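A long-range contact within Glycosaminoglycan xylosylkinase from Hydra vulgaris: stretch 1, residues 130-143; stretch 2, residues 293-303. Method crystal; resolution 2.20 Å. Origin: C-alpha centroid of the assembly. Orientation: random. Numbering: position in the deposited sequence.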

# COMPACT_ATOMS: atom_id res chain seq x y z
N ASP A 130 24.31 17.05 -15.05
CA ASP A 130 23.39 16.27 -14.23
C ASP A 130 24.07 14.99 -13.76
O ASP A 130 24.71 14.28 -14.55
CB ASP A 130 22.15 15.92 -15.06
CG ASP A 130 21.12 17.03 -15.08
OD1 ASP A 130 21.45 18.13 -14.61
OD2 ASP A 130 20.01 16.81 -15.63
N ARG A 131 23.93 14.68 -12.46
CA ARG A 131 24.44 13.43 -11.89
C ARG A 131 23.31 12.40 -11.86
O ARG A 131 22.30 12.58 -11.17
CB ARG A 131 24.99 13.61 -10.48
CG ARG A 131 26.42 14.15 -10.41
CD ARG A 131 26.52 15.59 -10.86
NE ARG A 131 26.12 16.48 -9.79
CZ ARG A 131 26.10 17.79 -9.89
NH1 ARG A 131 26.47 18.42 -11.01
NH2 ARG A 131 25.71 18.52 -8.85
N HIS A 132 23.49 11.31 -12.61
CA HIS A 132 22.46 10.28 -12.68
C HIS A 132 22.21 9.65 -11.32
O HIS A 132 21.07 9.32 -10.98
CB HIS A 132 22.88 9.21 -13.69
CG HIS A 132 23.95 8.29 -13.18
ND1 HIS A 132 25.19 8.75 -12.78
CD2 HIS A 132 23.95 6.95 -12.97
CE1 HIS A 132 25.92 7.73 -12.37
NE2 HIS A 132 25.20 6.63 -12.48
N ASN A 133 23.26 9.43 -10.53
CA ASN A 133 23.09 8.79 -9.24
C ASN A 133 22.40 9.71 -8.25
O ASN A 133 21.79 9.23 -7.30
CB ASN A 133 24.45 8.34 -8.68
CG ASN A 133 25.38 9.51 -8.40
OD1 ASN A 133 25.57 10.38 -9.26
ND2 ASN A 133 25.96 9.54 -7.20
N ALA A 134 22.47 11.02 -8.48
CA ALA A 134 21.77 11.97 -7.63
C ALA A 134 20.26 11.84 -7.79
O ALA A 134 19.52 11.97 -6.80
CB ALA A 134 22.22 13.40 -7.93
N GLU A 135 19.78 11.60 -9.01
CA GLU A 135 18.35 11.39 -9.22
C GLU A 135 17.85 10.20 -8.42
O GLU A 135 16.77 10.26 -7.82
CB GLU A 135 18.03 11.19 -10.71
CG GLU A 135 18.19 12.43 -11.59
CD GLU A 135 17.01 13.41 -11.53
OE1 GLU A 135 16.17 13.34 -10.60
OE2 GLU A 135 16.92 14.26 -12.44
N ILE A 136 18.62 9.11 -8.41
CA ILE A 136 18.23 7.92 -7.66
C ILE A 136 18.18 8.23 -6.17
O ILE A 136 17.20 7.92 -5.48
CB ILE A 136 19.19 6.76 -7.96
CG1 ILE A 136 19.13 6.41 -9.45
CG2 ILE A 136 18.83 5.54 -7.11
CD1 ILE A 136 20.27 5.56 -9.90
N ALA A 137 19.24 8.85 -5.64
CA ALA A 137 19.29 9.15 -4.22
C ALA A 137 18.20 10.14 -3.82
O ALA A 137 17.56 9.98 -2.78
CB ALA A 137 20.66 9.68 -3.84
N ALA A 138 17.95 11.15 -4.66
CA ALA A 138 16.94 12.14 -4.33
C ALA A 138 15.54 11.53 -4.30
O ALA A 138 14.71 11.89 -3.47
CB ALA A 138 16.99 13.30 -5.33
N PHE A 139 15.27 10.58 -5.20
CA PHE A 139 13.95 9.96 -5.20
C PHE A 139 13.72 9.15 -3.93
O PHE A 139 12.67 9.28 -3.29
CB PHE A 139 13.78 9.09 -6.45
CG PHE A 139 12.77 8.00 -6.29
CD1 PHE A 139 11.42 8.30 -6.16
CD2 PHE A 139 13.17 6.68 -6.28
CE1 PHE A 139 10.49 7.29 -6.00
CE2 PHE A 139 12.24 5.66 -6.13
CZ PHE A 139 10.90 5.96 -5.99
N HIS A 140 14.70 8.35 -3.51
CA HIS A 140 14.49 7.57 -2.29
C HIS A 140 14.47 8.46 -1.05
O HIS A 140 13.76 8.15 -0.09
CB HIS A 140 15.55 6.48 -2.17
CG HIS A 140 15.36 5.38 -3.15
ND1 HIS A 140 14.35 4.45 -3.03
CD2 HIS A 140 16.03 5.08 -4.29
CE1 HIS A 140 14.41 3.61 -4.05
NE2 HIS A 140 15.42 3.97 -4.83
N LEU A 141 15.24 9.55 -1.05
CA LEU A 141 15.17 10.43 0.10
C LEU A 141 13.83 11.14 0.16
O LEU A 141 13.33 11.43 1.25
CB LEU A 141 16.32 11.43 0.08
CG LEU A 141 16.22 12.51 1.15
CD1 LEU A 141 16.67 11.91 2.47
CD2 LEU A 141 17.04 13.75 0.82
N ASP A 142 13.23 11.40 -1.00
CA ASP A 142 11.91 12.03 -1.04
C ASP A 142 10.85 11.15 -0.38
O ASP A 142 9.99 11.64 0.35
CB ASP A 142 11.54 12.33 -2.49
CG ASP A 142 10.08 12.66 -2.68
OD1 ASP A 142 9.27 11.73 -2.89
OD2 ASP A 142 9.73 13.86 -2.64
N ARG A 143 10.94 9.83 -0.58
CA ARG A 143 10.05 8.90 0.11
C ARG A 143 10.42 8.77 1.58
O ARG A 143 9.54 8.76 2.45
CB ARG A 143 10.07 7.54 -0.58
CG ARG A 143 9.75 7.62 -2.06
CD ARG A 143 9.58 6.25 -2.67
NE ARG A 143 8.38 5.60 -2.17
CZ ARG A 143 8.38 4.48 -1.46
NH1 ARG A 143 9.53 3.87 -1.18
NH2 ARG A 143 7.24 3.95 -1.04
N ILE A 293 6.44 19.86 -7.19
CA ILE A 293 6.97 18.50 -7.27
C ILE A 293 8.48 18.56 -7.36
O ILE A 293 9.07 19.54 -7.84
CB ILE A 293 6.37 17.69 -8.44
CG1 ILE A 293 6.60 18.39 -9.78
CG2 ILE A 293 4.89 17.43 -8.21
CD1 ILE A 293 6.16 17.57 -10.97
N HIS A 294 9.12 17.49 -6.90
CA HIS A 294 10.58 17.36 -6.92
C HIS A 294 10.98 16.67 -8.22
O HIS A 294 11.32 15.49 -8.28
CB HIS A 294 11.06 16.60 -5.70
CG HIS A 294 10.74 17.31 -4.40
ND1 HIS A 294 10.68 16.65 -3.17
CD2 HIS A 294 10.49 18.63 -4.15
CE1 HIS A 294 10.39 17.53 -2.24
NE2 HIS A 294 10.27 18.72 -2.81
N LEU A 295 10.94 17.45 -9.29
CA LEU A 295 11.25 16.97 -10.63
C LEU A 295 12.58 17.58 -11.08
O LEU A 295 12.84 18.76 -10.83
CB LEU A 295 10.10 17.32 -11.59
CG LEU A 295 10.25 16.99 -13.06
CD1 LEU A 295 10.41 15.49 -13.18
CD2 LEU A 295 8.98 17.44 -13.78
N ASP A 296 13.42 16.75 -11.69
CA ASP A 296 14.79 17.09 -12.07
C ASP A 296 15.61 17.48 -10.84
O ASP A 296 15.81 18.67 -10.56
CB ASP A 296 14.82 18.22 -13.10
CG ASP A 296 16.23 18.50 -13.64
OD1 ASP A 296 16.34 19.25 -14.64
OD2 ASP A 296 17.22 17.98 -13.09
N ASN A 297 16.10 16.48 -10.11
CA ASN A 297 16.89 16.70 -8.91
C ASN A 297 18.36 16.35 -9.11
O ASN A 297 19.08 16.12 -8.14
CB ASN A 297 16.31 15.90 -7.74
CG ASN A 297 14.81 16.09 -7.60
OD1 ASN A 297 14.32 17.21 -7.57
ND2 ASN A 297 14.08 14.97 -7.50
N ALA A 298 18.82 16.31 -10.37
CA ALA A 298 20.11 15.71 -10.70
C ALA A 298 21.30 16.62 -10.44
O ALA A 298 22.44 16.12 -10.40
CB ALA A 298 20.14 15.27 -12.16
N LYS A 299 21.10 17.92 -10.26
CA LYS A 299 22.24 18.80 -10.02
C LYS A 299 22.46 18.91 -8.51
O LYS A 299 22.38 19.97 -7.88
CB LYS A 299 22.02 20.16 -10.67
CG LYS A 299 23.34 20.89 -10.94
CD LYS A 299 23.86 20.60 -12.33
CE LYS A 299 23.03 21.30 -13.37
NZ LYS A 299 23.14 22.78 -13.18
N SER A 300 22.80 17.76 -7.95
CA SER A 300 22.94 17.61 -6.51
C SER A 300 24.04 16.59 -6.26
O SER A 300 24.57 15.97 -7.18
CB SER A 300 21.60 17.23 -5.88
OG SER A 300 21.08 16.04 -6.44
N PHE A 301 24.38 16.43 -4.98
CA PHE A 301 25.47 15.55 -4.55
C PHE A 301 26.73 15.79 -5.40
O PHE A 301 27.37 14.85 -5.87
CB PHE A 301 25.05 14.08 -4.57
CG PHE A 301 23.92 13.77 -3.62
CD1 PHE A 301 24.16 13.67 -2.25
CD2 PHE A 301 22.63 13.56 -4.08
CE1 PHE A 301 23.12 13.38 -1.36
CE2 PHE A 301 21.58 13.27 -3.20
CZ PHE A 301 21.83 13.18 -1.84
N GLY A 302 27.06 17.06 -5.60
CA GLY A 302 28.27 17.43 -6.30
C GLY A 302 29.47 17.60 -5.38
O GLY A 302 30.60 17.35 -5.81
N ASN A 303 29.25 17.98 -4.11
CA ASN A 303 30.36 18.16 -3.19
C ASN A 303 29.90 17.81 -1.77
O ASN A 303 29.06 18.50 -1.19
CB ASN A 303 30.91 19.59 -3.24
CG ASN A 303 32.10 19.80 -2.28
OD1 ASN A 303 32.33 19.06 -1.32
ND2 ASN A 303 32.94 20.77 -2.64
O HOH W 1 27.84 11.89 -6.40
O HOH W 2 15.00 12.22 -8.34
O HOH W 3 13.28 13.78 -11.55

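This is a contact between a helix, with the residues just before it, and an irregular loop, in which polar groups at and just before the helix bind mainly backbone groups of the loop while three alanines let the loop lie close to the helix surface. The helix spans residues 132-143; residues 293-303 form no regular helix or strand, and three of their backbone groups, Asn297 N, Ala298 O and Ser300 O, bond directly to the first stretch. The stretches bury 751 Å² between them, both sides summed. They come closest in backbone just before the helix, where the CA atoms of Asp130 and Ala298 lie 4.9 Å apart; farther along, the CA atoms of Asp142 and His294 are 8.0 Å apart, a gap that side chains must span.

Arg131, at the N-cap position, makes the most extensive set of bonds. Its backbone N donates to Ala298 O at 2.9 Å with a nearly straight angle of 163°, joining main chain to main chain. Its side chain then reaches the next part of the loop: Arg131 NE and Arg131 NH2 both donate to Ser300 O, at 3.1 and 3.3 Å. This carbonyl lies at the edge of the guanidinium, near its plane, where the N-H groups point, whereas Ala298 O and Lys299 CA lie over one face. Gly302 suits the crowded end of this site, because an ideal CB there would stand 2.9 Å from Arg131 NH2, a clash.

One turn on, Glu135 offers a carboxylate to the loop. Asn297 N donates to Glu135 OE1 at 3.2 Å, and two waters extend the link. One donates to both Glu135 O and Glu135 OE1 and accepts from Asn297 ND2; the other donates to Glu135 OE1 and accepts from Asp296 N. The carboxylate thus serves several donors at once, although Glu135 OE2 also lies 3.8 Å from Asp296 OD2, a close approach of like charges.

Between these polar sites, small side chains permit close approach. Ala134, Ala137 and Ala138 all point toward the loop. Ala134 CB sits 3.2 Å from Ser300 OG and 3.9 Å from Phe301 CD2, at the edge of the phenyl ring, and Ala137 CB packs 3.8 Å from Phe301 CE2. Phe301 supplies the bulk that the alanines lack, its ring reaching the helix although its CA-to-CB bond points sideways. Ala138 CB meets Asn297 CB at 3.6 Å.

The loop also braces itself. Ser300 OG donates to Asn297 O at 2.6 Å, and Asn297 ND2 donates to His294 O at 2.9 Å, so side chains tie together a segment that has no regular backbone pattern.

At the far end, Asp142 and His294 point toward each other and bridge the wider gap. His294 ND1 donates to Asp142 OD2 at 3.0 Å, with the oxygen near the plane of the imidazole, where the ring's N-H lies. A carboxylate is a natural acceptor for this donor.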